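Local coordinates for tail spike protein gp49 (Pseudomonas phage LKA1, PDB 4RU4), which probably cleaves the O-specific polysaccharide of Pseudomonas as a lyase, so that the phage can pass the host cell envelope during entry, at residues Ser159-Ser164 against Thr414-Pro419; Thr163-Gly168 against Ser374-Gly379; Ala186-Tyr191 against Asn334-Ser339; Ile295-Asp300 against Val306-Val311; Ala349-Lys354 against Cys420-Gln425. All coordinates share one frame; numbering follows the deposited sequence.

Contact 1 (Ser159-Ser164 against Thr414-Pro419); sequences SGFRTS and TNTTQP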
# COMPACT_ATOMS: atom_id res chain seq x y z
N SER B 159 6.95 27.03 -11.35
CA SER B 159 6.20 26.67 -12.57
C SER B 159 5.59 27.87 -13.27
O SER B 159 5.04 28.78 -12.62
CB SER B 159 5.11 25.65 -12.22
OG SER B 159 4.24 25.47 -13.32
N GLY B 160 5.64 27.88 -14.60
CA GLY B 160 5.09 28.98 -15.35
C GLY B 160 3.58 28.92 -15.46
O GLY B 160 2.97 29.86 -15.98
N PHE B 161 2.96 27.83 -15.01
CA PHE B 161 1.51 27.67 -15.21
C PHE B 161 0.71 28.71 -14.41
O PHE B 161 -0.37 29.11 -14.84
CB PHE B 161 1.06 26.24 -14.88
CG PHE B 161 1.31 25.23 -16.00
CD1 PHE B 161 0.43 25.15 -17.08
CD2 PHE B 161 2.41 24.38 -15.96
CE1 PHE B 161 0.64 24.23 -18.10
CE2 PHE B 161 2.63 23.43 -17.00
CZ PHE B 161 1.74 23.37 -18.06
N ARG B 162 1.22 29.13 -13.26
CA ARG B 162 0.60 30.20 -12.47
C ARG B 162 1.65 31.07 -11.85
O ARG B 162 2.69 30.59 -11.45
CB ARG B 162 -0.29 29.66 -11.31
CG ARG B 162 -1.44 28.80 -11.83
CD ARG B 162 -2.69 28.81 -10.95
NE ARG B 162 -3.49 27.61 -11.18
CZ ARG B 162 -4.73 27.42 -10.71
NH1 ARG B 162 -5.36 28.38 -10.03
NH2 ARG B 162 -5.35 26.26 -10.93
N THR B 163 1.33 32.37 -11.77
CA THR B 163 2.11 33.39 -11.09
C THR B 163 2.60 32.96 -9.71
O THR B 163 3.77 33.12 -9.36
CB THR B 163 1.21 34.66 -10.88
OG1 THR B 163 0.79 35.16 -12.15
CG2 THR B 163 1.94 35.75 -10.11
N SER B 164 1.66 32.44 -8.93
CA SER B 164 1.90 32.14 -7.52
C SER B 164 2.71 30.85 -7.31
O SER B 164 3.01 30.49 -6.17
CB SER B 164 0.56 32.02 -6.79
OG SER B 164 -0.18 30.92 -7.33
N THR B 414 4.32 25.24 -23.35
CA THR B 414 5.65 25.81 -23.16
C THR B 414 6.05 25.86 -21.67
O THR B 414 7.22 26.06 -21.34
CB THR B 414 5.78 27.22 -23.78
OG1 THR B 414 4.86 28.12 -23.15
CG2 THR B 414 5.47 27.18 -25.28
N ASN B 415 5.08 25.68 -20.78
CA ASN B 415 5.38 25.64 -19.34
C ASN B 415 5.77 24.23 -18.84
O ASN B 415 6.19 24.06 -17.69
CB ASN B 415 4.19 26.21 -18.54
CG ASN B 415 4.04 27.71 -18.71
OD1 ASN B 415 5.03 28.45 -18.61
ND2 ASN B 415 2.81 28.17 -18.97
N THR B 416 5.63 23.23 -19.70
CA THR B 416 6.09 21.86 -19.39
C THR B 416 7.55 21.79 -19.79
O THR B 416 7.86 21.63 -20.99
CB THR B 416 5.31 20.83 -20.21
OG1 THR B 416 3.90 21.00 -19.97
CG2 THR B 416 5.73 19.39 -19.82
N THR B 417 8.45 21.94 -18.82
CA THR B 417 9.84 22.18 -19.17
C THR B 417 10.75 20.99 -18.91
O THR B 417 11.93 21.06 -19.23
CB THR B 417 10.39 23.40 -18.40
OG1 THR B 417 10.28 23.13 -17.00
CG2 THR B 417 9.57 24.64 -18.70
N GLN B 418 10.23 19.91 -18.34
CA GLN B 418 11.02 18.73 -18.05
C GLN B 418 10.39 17.49 -18.70
O GLN B 418 9.18 17.43 -18.89
CB GLN B 418 11.15 18.56 -16.53
CG GLN B 418 11.83 19.75 -15.82
CD GLN B 418 11.81 19.63 -14.28
OE1 GLN B 418 11.78 18.53 -13.74
NE2 GLN B 418 11.83 20.77 -13.59
N PRO B 419 11.22 16.50 -19.08
CA PRO B 419 10.69 15.28 -19.68
C PRO B 419 9.58 14.68 -18.81
O PRO B 419 9.72 14.72 -17.57
CB PRO B 419 11.91 14.35 -19.71
CG PRO B 419 13.08 15.28 -19.83
CD PRO B 419 12.70 16.48 -18.97
O HOH W 1 7.22 26.11 -16.14

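Contact 2 (Thr163-Gly168 against Ser374-Gly379); sequences TSYRAG and SAEILG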
# COMPACT_ATOMS: atom_id res chain seq x y z
N THR B 163 1.33 32.37 -11.77
CA THR B 163 2.11 33.39 -11.09
C THR B 163 2.60 32.96 -9.71
O THR B 163 3.77 33.12 -9.36
CB THR B 163 1.21 34.66 -10.88
OG1 THR B 163 0.79 35.16 -12.15
CG2 THR B 163 1.94 35.75 -10.11
N SER B 164 1.66 32.44 -8.93
CA SER B 164 1.90 32.14 -7.52
C SER B 164 2.71 30.85 -7.31
O SER B 164 3.01 30.49 -6.17
CB SER B 164 0.56 32.02 -6.79
OG SER B 164 -0.18 30.92 -7.33
N TYR B 165 3.05 30.15 -8.38
CA TYR B 165 3.83 28.92 -8.23
C TYR B 165 5.31 29.26 -8.11
O TYR B 165 6.09 29.08 -9.05
CB TYR B 165 3.58 27.94 -9.40
CG TYR B 165 2.17 27.37 -9.46
CD1 TYR B 165 1.28 27.52 -8.40
CD2 TYR B 165 1.75 26.65 -10.58
CE1 TYR B 165 -0.01 26.98 -8.46
CE2 TYR B 165 0.49 26.10 -10.64
CZ TYR B 165 -0.39 26.28 -9.60
OH TYR B 165 -1.64 25.71 -9.71
N ARG B 166 5.68 29.78 -6.95
CA ARG B 166 7.03 30.25 -6.71
C ARG B 166 7.91 29.13 -6.14
O ARG B 166 7.42 28.18 -5.54
CB ARG B 166 6.98 31.45 -5.75
CG ARG B 166 6.18 32.64 -6.34
CD ARG B 166 6.52 33.97 -5.65
NE ARG B 166 5.72 35.04 -6.23
CZ ARG B 166 4.71 35.65 -5.61
NH1 ARG B 166 4.42 35.32 -4.35
NH2 ARG B 166 4.01 36.60 -6.22
N ALA B 167 9.22 29.28 -6.33
CA ALA B 167 10.21 28.28 -5.93
C ALA B 167 10.60 28.43 -4.48
O ALA B 167 10.47 29.50 -3.89
CB ALA B 167 11.47 28.39 -6.82
N GLY B 168 11.10 27.34 -3.90
CA GLY B 168 11.68 27.36 -2.57
C GLY B 168 11.35 26.03 -1.91
O GLY B 168 10.80 25.14 -2.56
N SER B 374 -5.36 15.54 -16.15
CA SER B 374 -4.12 16.25 -15.86
C SER B 374 -4.29 17.76 -16.06
O SER B 374 -5.18 18.20 -16.75
CB SER B 374 -3.01 15.74 -16.77
OG SER B 374 -2.90 14.33 -16.71
N ALA B 375 -3.39 18.54 -15.47
CA ALA B 375 -3.28 19.97 -15.74
C ALA B 375 -1.91 20.41 -15.25
O ALA B 375 -1.36 19.77 -14.35
CB ALA B 375 -4.36 20.76 -14.98
N GLU B 376 -1.37 21.48 -15.82
CA GLU B 376 -0.24 22.16 -15.21
C GLU B 376 0.91 21.20 -14.96
O GLU B 376 1.51 21.17 -13.86
CB GLU B 376 -0.69 22.88 -13.90
CG GLU B 376 -1.87 23.84 -14.11
CD GLU B 376 -2.22 24.72 -12.89
OE1 GLU B 376 -1.90 24.34 -11.73
OE2 GLU B 376 -2.86 25.79 -13.08
N ILE B 377 1.21 20.39 -15.98
CA ILE B 377 2.29 19.41 -15.91
C ILE B 377 3.63 20.11 -16.12
O ILE B 377 3.94 20.57 -17.23
CB ILE B 377 2.09 18.26 -16.94
CG1 ILE B 377 0.81 17.46 -16.59
CG2 ILE B 377 3.31 17.35 -16.99
CD1 ILE B 377 0.89 16.70 -15.24
N LEU B 378 4.43 20.20 -15.06
CA LEU B 378 5.78 20.76 -15.17
C LEU B 378 6.70 19.75 -15.87
O LEU B 378 7.56 20.10 -16.70
CB LEU B 378 6.34 21.12 -13.79
CG LEU B 378 7.72 21.80 -13.79
CD1 LEU B 378 7.64 23.21 -14.38
CD2 LEU B 378 8.36 21.85 -12.39
N GLY B 379 6.50 18.48 -15.53
CA GLY B 379 7.38 17.42 -15.96
C GLY B 379 7.66 16.44 -14.84
O GLY B 379 7.16 16.58 -13.71

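Contact 3 (Ala186-Tyr191 against Asn334-Ser339); sequences ALYAAY and NAEDCS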
# COMPACT_ATOMS: atom_id res chain seq x y z
N ALA B 186 18.12 16.11 1.48
CA ALA B 186 18.65 16.81 0.30
C ALA B 186 17.65 17.80 -0.31
O ALA B 186 16.45 17.54 -0.37
CB ALA B 186 19.08 15.78 -0.74
N LEU B 187 18.15 18.95 -0.75
CA LEU B 187 17.31 19.93 -1.44
C LEU B 187 16.67 19.35 -2.70
O LEU B 187 17.35 18.66 -3.47
CB LEU B 187 18.14 21.17 -1.82
CG LEU B 187 18.66 22.09 -0.70
CD1 LEU B 187 19.49 23.19 -1.33
CD2 LEU B 187 17.53 22.71 0.17
N TYR B 188 15.39 19.64 -2.90
CA TYR B 188 14.69 19.26 -4.13
C TYR B 188 15.16 20.10 -5.32
O TYR B 188 15.09 19.65 -6.45
CB TYR B 188 13.19 19.48 -3.99
CG TYR B 188 12.49 18.37 -3.24
CD1 TYR B 188 12.37 18.42 -1.85
CD2 TYR B 188 11.94 17.28 -3.92
CE1 TYR B 188 11.73 17.42 -1.15
CE2 TYR B 188 11.26 16.27 -3.22
CZ TYR B 188 11.18 16.35 -1.83
OH TYR B 188 10.56 15.36 -1.11
N ALA B 189 15.63 21.32 -5.07
CA ALA B 189 15.97 22.24 -6.17
C ALA B 189 17.20 23.06 -5.88
O ALA B 189 17.67 23.16 -4.73
CB ALA B 189 14.75 23.20 -6.48
N ALA B 190 17.71 23.69 -6.93
CA ALA B 190 18.88 24.55 -6.87
C ALA B 190 18.38 25.97 -6.70
O ALA B 190 17.29 26.30 -7.19
CB ALA B 190 19.68 24.43 -8.19
N TYR B 191 19.17 26.82 -6.04
CA TYR B 191 18.82 28.23 -5.82
C TYR B 191 20.03 29.13 -6.08
O TYR B 191 21.14 28.83 -5.62
CB TYR B 191 18.32 28.46 -4.39
CG TYR B 191 17.13 27.58 -4.11
CD1 TYR B 191 15.88 27.90 -4.61
CD2 TYR B 191 17.28 26.39 -3.41
CE1 TYR B 191 14.79 27.08 -4.40
CE2 TYR B 191 16.21 25.53 -3.20
CZ TYR B 191 14.96 25.88 -3.70
OH TYR B 191 13.88 25.03 -3.50
N ASN B 334 1.75 23.35 -8.39
CA ASN B 334 2.96 23.56 -7.60
C ASN B 334 3.28 22.42 -6.63
O ASN B 334 3.90 22.65 -5.59
CB ASN B 334 2.92 24.91 -6.86
CG ASN B 334 1.90 24.92 -5.73
OD1 ASN B 334 0.89 24.24 -5.79
ND2 ASN B 334 2.19 25.69 -4.67
N ALA B 335 2.82 21.20 -6.94
CA ALA B 335 3.07 20.04 -6.09
C ALA B 335 4.27 19.29 -6.65
O ALA B 335 4.40 19.19 -7.86
CB ALA B 335 1.83 19.11 -6.06
N GLU B 336 5.14 18.78 -5.79
CA GLU B 336 6.19 17.86 -6.22
C GLU B 336 6.36 16.74 -5.22
O GLU B 336 6.46 17.02 -4.02
CB GLU B 336 7.53 18.58 -6.41
CG GLU B 336 8.72 17.63 -6.55
CD GLU B 336 10.02 18.31 -6.96
OE1 GLU B 336 10.18 19.53 -6.73
OE2 GLU B 336 10.90 17.62 -7.50
N ASP B 337 6.39 15.48 -5.68
CA ASP B 337 6.71 14.38 -4.77
C ASP B 337 5.61 14.27 -3.73
O ASP B 337 5.85 14.28 -2.53
CB ASP B 337 8.09 14.59 -4.08
CG ASP B 337 8.56 13.36 -3.32
OD1 ASP B 337 8.10 12.23 -3.63
OD2 ASP B 337 9.40 13.50 -2.40
N CYS B 338 4.37 14.20 -4.19
CA CYS B 338 3.24 14.00 -3.28
C CYS B 338 2.42 12.82 -3.78
O CYS B 338 2.56 12.42 -4.94
CB CYS B 338 2.35 15.24 -3.29
SG CYS B 338 3.07 16.71 -2.55
N SER B 339 1.54 12.28 -2.93
CA SER B 339 0.75 11.12 -3.35
C SER B 339 -0.54 10.94 -2.57
O SER B 339 -0.68 11.48 -1.45
CB SER B 339 1.58 9.81 -3.24
OG SER B 339 2.10 9.61 -1.92
O HOH W 2 13.74 17.23 -7.29
O HOH W 3 12.36 20.39 -8.34

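Contact 4 (Ile295-Asp300 against Val306-Val311); sequences IATGGD and VPVRNV. With EDO (1,2-ethanediol), chain U.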
# COMPACT_ATOMS: atom_id res chain seq x y z
N ILE B 295 -9.86 16.86 -0.89
CA ILE B 295 -8.54 17.25 -0.43
C ILE B 295 -7.86 17.92 -1.61
O ILE B 295 -8.04 17.51 -2.78
CB ILE B 295 -7.72 16.04 0.09
CG1 ILE B 295 -8.43 15.39 1.29
CG2 ILE B 295 -6.28 16.46 0.44
CD1 ILE B 295 -7.62 14.22 1.94
N ALA B 296 -7.10 18.98 -1.32
CA ALA B 296 -6.40 19.71 -2.36
C ALA B 296 -5.05 20.14 -1.85
O ALA B 296 -4.79 20.10 -0.64
CB ALA B 296 -7.20 20.92 -2.77
N THR B 297 -4.17 20.54 -2.76
CA THR B 297 -2.96 21.23 -2.38
C THR B 297 -2.84 22.45 -3.29
O THR B 297 -3.38 22.46 -4.40
CB THR B 297 -1.69 20.31 -2.51
OG1 THR B 297 -1.46 19.99 -3.89
CG2 THR B 297 -1.89 19.00 -1.72
N GLY B 298 -2.12 23.49 -2.85
CA GLY B 298 -1.95 24.64 -3.71
C GLY B 298 -1.21 25.67 -2.92
O GLY B 298 -0.08 25.41 -2.51
N GLY B 299 -1.86 26.79 -2.64
CA GLY B 299 -1.25 27.84 -1.84
C GLY B 299 -1.75 29.22 -2.22
O GLY B 299 -2.79 29.37 -2.90
N ASP B 300 -1.04 30.25 -1.78
CA ASP B 300 -1.45 31.62 -2.10
C ASP B 300 -0.27 32.34 -2.71
O ASP B 300 0.65 31.69 -3.19
CB ASP B 300 -1.95 32.36 -0.85
CG ASP B 300 -0.97 32.28 0.32
OD1 ASP B 300 0.26 32.26 0.08
OD2 ASP B 300 -1.43 32.23 1.48
N VAL B 306 5.87 28.51 -1.22
CA VAL B 306 6.73 27.55 -1.91
C VAL B 306 5.96 26.31 -2.34
O VAL B 306 4.79 26.17 -1.97
CB VAL B 306 7.92 27.16 -1.00
CG1 VAL B 306 8.75 28.42 -0.73
CG2 VAL B 306 7.43 26.50 0.31
N PRO B 307 6.59 25.44 -3.15
CA PRO B 307 5.87 24.26 -3.63
C PRO B 307 5.47 23.29 -2.51
O PRO B 307 6.07 23.25 -1.45
CB PRO B 307 6.90 23.58 -4.56
CG PRO B 307 7.72 24.76 -5.10
CD PRO B 307 7.90 25.58 -3.85
N VAL B 308 4.44 22.52 -2.79
CA VAL B 308 3.91 21.60 -1.82
C VAL B 308 4.67 20.29 -2.02
O VAL B 308 4.61 19.71 -3.12
CB VAL B 308 2.42 21.37 -2.12
CG1 VAL B 308 1.87 20.24 -1.23
CG2 VAL B 308 1.64 22.67 -1.95
N ARG B 309 5.37 19.81 -0.99
CA ARG B 309 6.23 18.62 -1.16
C ARG B 309 6.14 17.60 -0.04
O ARG B 309 6.04 17.97 1.11
CB ARG B 309 7.70 19.05 -1.30
CG ARG B 309 8.00 19.83 -2.59
CD ARG B 309 9.49 19.83 -2.82
NE ARG B 309 9.93 20.50 -4.05
CZ ARG B 309 10.21 21.79 -4.16
NH1 ARG B 309 10.08 22.62 -3.11
NH2 ARG B 309 10.65 22.27 -5.32
N ASN B 310 6.25 16.32 -0.40
CA ASN B 310 6.20 15.21 0.56
C ASN B 310 4.96 15.29 1.43
O ASN B 310 4.99 15.01 2.62
CB ASN B 310 7.47 15.08 1.44
CG ASN B 310 7.53 13.74 2.21
OD1 ASN B 310 7.12 12.69 1.69
ND2 ASN B 310 7.96 13.79 3.47
N VAL B 311 3.84 15.68 0.81
CA VAL B 311 2.56 15.64 1.51
C VAL B 311 1.82 14.40 1.04
O VAL B 311 1.68 14.16 -0.17
CB VAL B 311 1.73 16.95 1.34
CG1 VAL B 311 0.44 16.88 2.15
CG2 VAL B 311 2.57 18.20 1.75
C1 EDO U . -3.50 27.24 -5.51
O1 EDO U . -3.46 28.21 -6.55
C2 EDO U . -4.73 27.49 -4.65
O2 EDO U . -4.90 26.45 -3.70

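Contact 5 (Ala349-Lys354 against Cys420-Gln425); sequences ATWQGK and CNFLIQ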
# COMPACT_ATOMS: atom_id res chain seq x y z
N ALA B 349 -9.62 11.98 -9.99
CA ALA B 349 -8.37 12.45 -9.41
C ALA B 349 -7.51 13.16 -10.47
O ALA B 349 -7.87 13.19 -11.65
CB ALA B 349 -7.61 11.27 -8.78
N THR B 350 -6.38 13.73 -10.06
CA THR B 350 -5.62 14.54 -11.01
C THR B 350 -4.10 14.40 -10.88
O THR B 350 -3.58 14.20 -9.79
CB THR B 350 -5.98 16.06 -10.89
OG1 THR B 350 -5.35 16.80 -11.96
CG2 THR B 350 -5.45 16.62 -9.59
N TRP B 351 -3.42 14.51 -12.01
CA TRP B 351 -1.97 14.62 -12.07
C TRP B 351 -1.67 16.07 -12.43
O TRP B 351 -2.08 16.53 -13.50
CB TRP B 351 -1.47 13.76 -13.22
CG TRP B 351 -1.24 12.31 -12.98
CD1 TRP B 351 -0.89 11.68 -11.80
CD2 TRP B 351 -1.32 11.28 -13.97
NE1 TRP B 351 -0.73 10.32 -12.02
CE2 TRP B 351 -0.96 10.06 -13.35
CE3 TRP B 351 -1.62 11.29 -15.34
CZ2 TRP B 351 -0.91 8.86 -14.04
CZ3 TRP B 351 -1.56 10.09 -16.03
CH2 TRP B 351 -1.21 8.89 -15.38
N GLN B 352 -0.93 16.78 -11.58
CA GLN B 352 -0.48 18.14 -11.85
C GLN B 352 0.89 18.30 -11.18
O GLN B 352 1.19 17.60 -10.21
CB GLN B 352 -1.47 19.16 -11.25
CG GLN B 352 -2.90 18.94 -11.66
CD GLN B 352 -3.82 20.11 -11.34
OE1 GLN B 352 -3.38 21.25 -11.23
NE2 GLN B 352 -5.14 19.82 -11.23
N GLY B 353 1.70 19.24 -11.64
CA GLY B 353 2.96 19.52 -10.96
C GLY B 353 4.07 18.60 -11.41
O GLY B 353 4.38 18.55 -12.59
N LYS B 354 4.66 17.85 -10.49
CA LYS B 354 5.83 17.01 -10.81
C LYS B 354 5.94 15.86 -9.84
O LYS B 354 5.83 16.07 -8.64
CB LYS B 354 7.12 17.85 -10.72
CG LYS B 354 8.45 17.01 -10.85
CD LYS B 354 9.70 17.91 -10.97
CE LYS B 354 11.01 17.13 -10.87
NZ LYS B 354 12.19 18.10 -10.93
N CYS B 420 8.52 14.16 -19.43
CA CYS B 420 7.38 13.58 -18.71
C CYS B 420 7.33 12.08 -18.88
O CYS B 420 7.48 11.59 -19.99
CB CYS B 420 6.06 14.13 -19.27
SG CYS B 420 5.88 15.91 -19.11
N ASN B 421 7.08 11.35 -17.78
CA ASN B 421 6.85 9.91 -17.87
C ASN B 421 5.48 9.61 -17.29
O ASN B 421 5.23 9.90 -16.13
CB ASN B 421 7.91 9.17 -17.05
CG ASN B 421 9.30 9.60 -17.40
OD1 ASN B 421 9.67 9.61 -18.56
ND2 ASN B 421 10.07 9.97 -16.39
N PHE B 422 4.57 9.08 -18.10
CA PHE B 422 3.26 8.71 -17.59
C PHE B 422 3.19 7.21 -17.49
O PHE B 422 3.33 6.50 -18.50
CB PHE B 422 2.16 9.26 -18.52
CG PHE B 422 2.10 10.75 -18.51
CD1 PHE B 422 1.49 11.41 -17.46
CD2 PHE B 422 2.71 11.51 -19.50
CE1 PHE B 422 1.46 12.79 -17.41
CE2 PHE B 422 2.65 12.89 -19.47
CZ PHE B 422 2.04 13.52 -18.41
N LEU B 423 3.01 6.72 -16.26
CA LEU B 423 3.12 5.28 -15.98
C LEU B 423 1.82 4.73 -15.45
O LEU B 423 1.33 5.23 -14.43
CB LEU B 423 4.20 5.01 -14.91
CG LEU B 423 5.53 5.74 -15.11
CD1 LEU B 423 6.50 5.47 -13.97
CD2 LEU B 423 6.17 5.40 -16.47
N ILE B 424 1.32 3.67 -16.07
CA ILE B 424 0.14 2.99 -15.56
C ILE B 424 0.59 1.57 -15.34
O ILE B 424 0.96 0.86 -16.29
CB ILE B 424 -1.06 3.03 -16.53
CG1 ILE B 424 -1.62 4.44 -16.69
CG2 ILE B 424 -2.19 2.11 -16.02
CD1 ILE B 424 -0.82 5.31 -17.64
N GLN B 425 0.63 1.16 -14.07
CA GLN B 425 1.20 -0.14 -13.73
C GLN B 425 0.21 -1.01 -12.97
O GLN B 425 -0.14 -0.73 -11.81
CB GLN B 425 2.49 -0.01 -12.93
CG GLN B 425 3.61 0.81 -13.62
CD GLN B 425 4.90 0.79 -12.81
OE1 GLN B 425 4.91 0.32 -11.68
NE2 GLN B 425 5.99 1.30 -13.38

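Contact 1 (Ser159-Ser164 against Thr414-Pro419)
Phe161 lies against Asn415, and the amide end of Asn415 lies against Gly160. CB of Asn415 sits over one face of the Phe161 ring. Asn415 CB is 3.6 Å from the centroid of the Phe161 ring and 14° off the ring normal, a CH-pi contact. The CB is offset toward the rim, and the closest ring atom is Phe161 CE2, 3.5 Å from Asn415 CB. Further out, Asn415 CG rests on the backbone carbonyl of Gly160. Asn415 OD1 comes within 3.3 Å of Gly160 CA. Its ND2 lies near Gly160 O, but the angle is too poor for a hydrogen bond. Asn415 CG is anti to its own carbonyl carbon (chi1 -71°), which carries the amide past the ring to the Gly160 backbone. The amide and ring planes are 59° apart.

The two segments are both loops. Residues 159-164 belong to the Ig-like insertion, between strands 147-151 and 168-177. Residues 414-419 lead into strand 420-425 of the pectin lyase-like part, a parallel beta-helix. The contact thus lays an insertion loop on a loop of the beta-helix.

At the ring edge, Thr416 OG1 lies near the plane of Phe161, 3.7 Å from Phe161 CZ. That hydroxyl is hydrogen-bonded to Ile377 O. Also at the ring edge, Ser159 OG accepts a nearly straight bond from Phe161 N at 3.2 Å, an ST turn that shapes the backbone carrying the ring. One water joins the backbones: it accepts from Gly160 N at 2.8 Å and donates to Asn415 O.

Contact 2 (Thr163-Gly168 against Ser374-Gly379)
Tyr165 and Glu376 meet through their polar ends. Tyr165 OH donates to Glu376 OE1 in a very short hydrogen bond of 2.5 Å. The carboxylate comes to the ring at its edge, near the ring plane, and Glu376 OE1 also lies 3.2 Å from Tyr165 CE2. The two side chains cross at about a right angle, with ring and carboxylate planes 81° apart. The extended chain of Glu376 (chi2 -172°) carries the carboxylate out from the strand to the hydroxyl.

Glu376 lies on strand 372-377 of the parallel beta-helix. Tyr165 belongs to a loop of the Ig-like insertion and is the centre of an inverse gamma turn. The bond therefore ties the insertion to a rung of the helix, and both residues are buried.

A second shell holds the carboxylate, and both of its oxygens have partners there. OE1 also accepts from Gly333 N, and OE2 forms a salt bridge with Arg162 NE from the same insertion loop. On the strand side, the Glu376 side chain packs on Gln352 of the neighbouring strand 349-352. The tyrosine side chain touches His332 and Asn334.

Contact 3 (Ala186-Tyr191 against Asn334-Ser339)
This is a buried polar contact between the Ig-like insertion and the parallel beta-helix. A single aromatic side chain, Tyr188, reaches from the loop 186-191 to the corner of the chain at Asp337. Tyr188 OH donates to Asp337 OD2 at 2.5 Å. The oxygen lies at the ring edge, near its plane, and uses its anti lone pair, the one turned away from OD1. The ring and carboxylate planes are 50° apart, and the two side chains cross at about a right angle. Asp337 CG stands anti to its backbone N (chi1 -170°), and this places the carboxylate at the tyrosine hydroxyl. CB of Asp337 adds a contact of 3.7 Å to Tyr188 CE2.

Glu336, one residue earlier, runs alongside the same ring, pointing the other way. Glu336 CD is 3.7 Å from Tyr188 CD2. Two waters then join its carboxylate to the loop backbone. The first donates to Tyr188 O and to Glu336 OE2, both at 2.9 Å. The second donates to Glu336 OE1 at 2.8 Å and only weakly to Tyr188 O. Both acids have basic partners on the beta-helix: Glu336 OE1 forms a salt bridge with Arg309 NE, and Asp337 OD1 with Arg312 NH2.

The site also borders the trimer interface, where Tyr188 OH is hydrogen-bonded to Tyr346 OH of the second subunit. Within the chain, the loop 186-191 lies between strands 180-183 and 197-202. On the beta-helix side, strands 335-336 and 338-341 meet at the corner, with strand 308-309 beside the former.

Contact 4 (Ile295-Asp300 against Val306-Val311)
Strand 296-298 and the weakly bonded strand 308-309, in different sheets of the parallel beta-helix, meet here inside the coil. No hydrogen bond joins the segments; the contact is van der Waals packing of Val308 on the Thr297 side chain and the Gly298 carbonyl. Both methyls of Val308 are used. Val308 CG1 lies 3.8 Å from Thr297 CB and 4.0 Å from Thr297 CG2. Val308 CG2 meets the backbone instead and lies 3.3 Å from Gly298 O. Val308 CG1 is anti to the backbone N (chi1 172°), which aims the two methyls at different residues.

The polar atoms at this buried place have partners on nearby loops. Gly298 O accepts from Asn334 ND2, and Thr297 OG1 has a weak hydrogen bond with His332 N. The Val308 side chain also touches Cys338 of strand 338-341, and Thr297 packs on Met313 of strand 312-314.

Gly298 and Gly299 carry the chain out of the strand toward Asp300. A 1,2-ethanediol, probably from the crystallisation liquor, lies against Gly298 CA. Gly299 N donates to O2 of the diol in a weak bond of 3.2 Å, with an N-H...O angle of 160°.

Contact 5 (Ala349-Lys354 against Cys420-Gln425)
Phe422 makes the closest approach to the other segment, where it meets Trp351. Phe422 CD1 is 3.6 Å from Trp351 CZ3 and 3.8 Å from Trp351 CE3. CE1 of Phe422 lies 4.0 Å from Trp351 CE3. The phenyl ring thus meets the CE3-CZ3 side of the six-membered ring of the indole. The rings meet at a slant, with planes 44° apart and centroids 5.5 Å apart. With Trp351 CG anti to its carbonyl carbon (chi1 -85°), the six-membered ring is sent across to Phe422.

Strands 349-352 and 420-425 lie on different faces of the parallel beta-helix. Their axes approach to 11.1 Å and their directions differ by 154°. No backbone hydrogen bonds join them, and the aromatic side chains meet between the two faces. Phe382, on strand 380-385, also meets both rings.

At Leu423 the backbone takes part: Leu423 O is 4.3 Å from Trp351 CZ2. The end of the Leu423 side chain lies farther from the tryptophan and packs on Ala460 of the second subunit. Ile424 turns back inward. Ile424 CD1 lies at the edge of the indole, near the plane, 4.3 Å from Trp351 CH2. The indole nitrogen of Trp351 has a weak hydrogen bond to Leu383 O.

Contacts 1, 2 and 3 join the Ig-like insertion to the beta-helix, while contacts 4 and 5 lie within the beta-helix itself. Contact 1 is partly buried; the other four are buried. Chemistry follows place. The insertion contacts use a CH-pi contact, tyrosine-to-carboxylate bonds and waters, whereas the two contacts within the beta-helix have no hydrogen bond between their segments and are mainly van der Waals packing. Contacts 1 and 2 start from the same loop and touch. Contacts 2 and 5 reach neighbouring strands 372-377 and 349-352. Contacts 3 and 4 meet through strands 335-336 and 308-309. Contacts 3, 4 and 5 all have residues touching the second subunit.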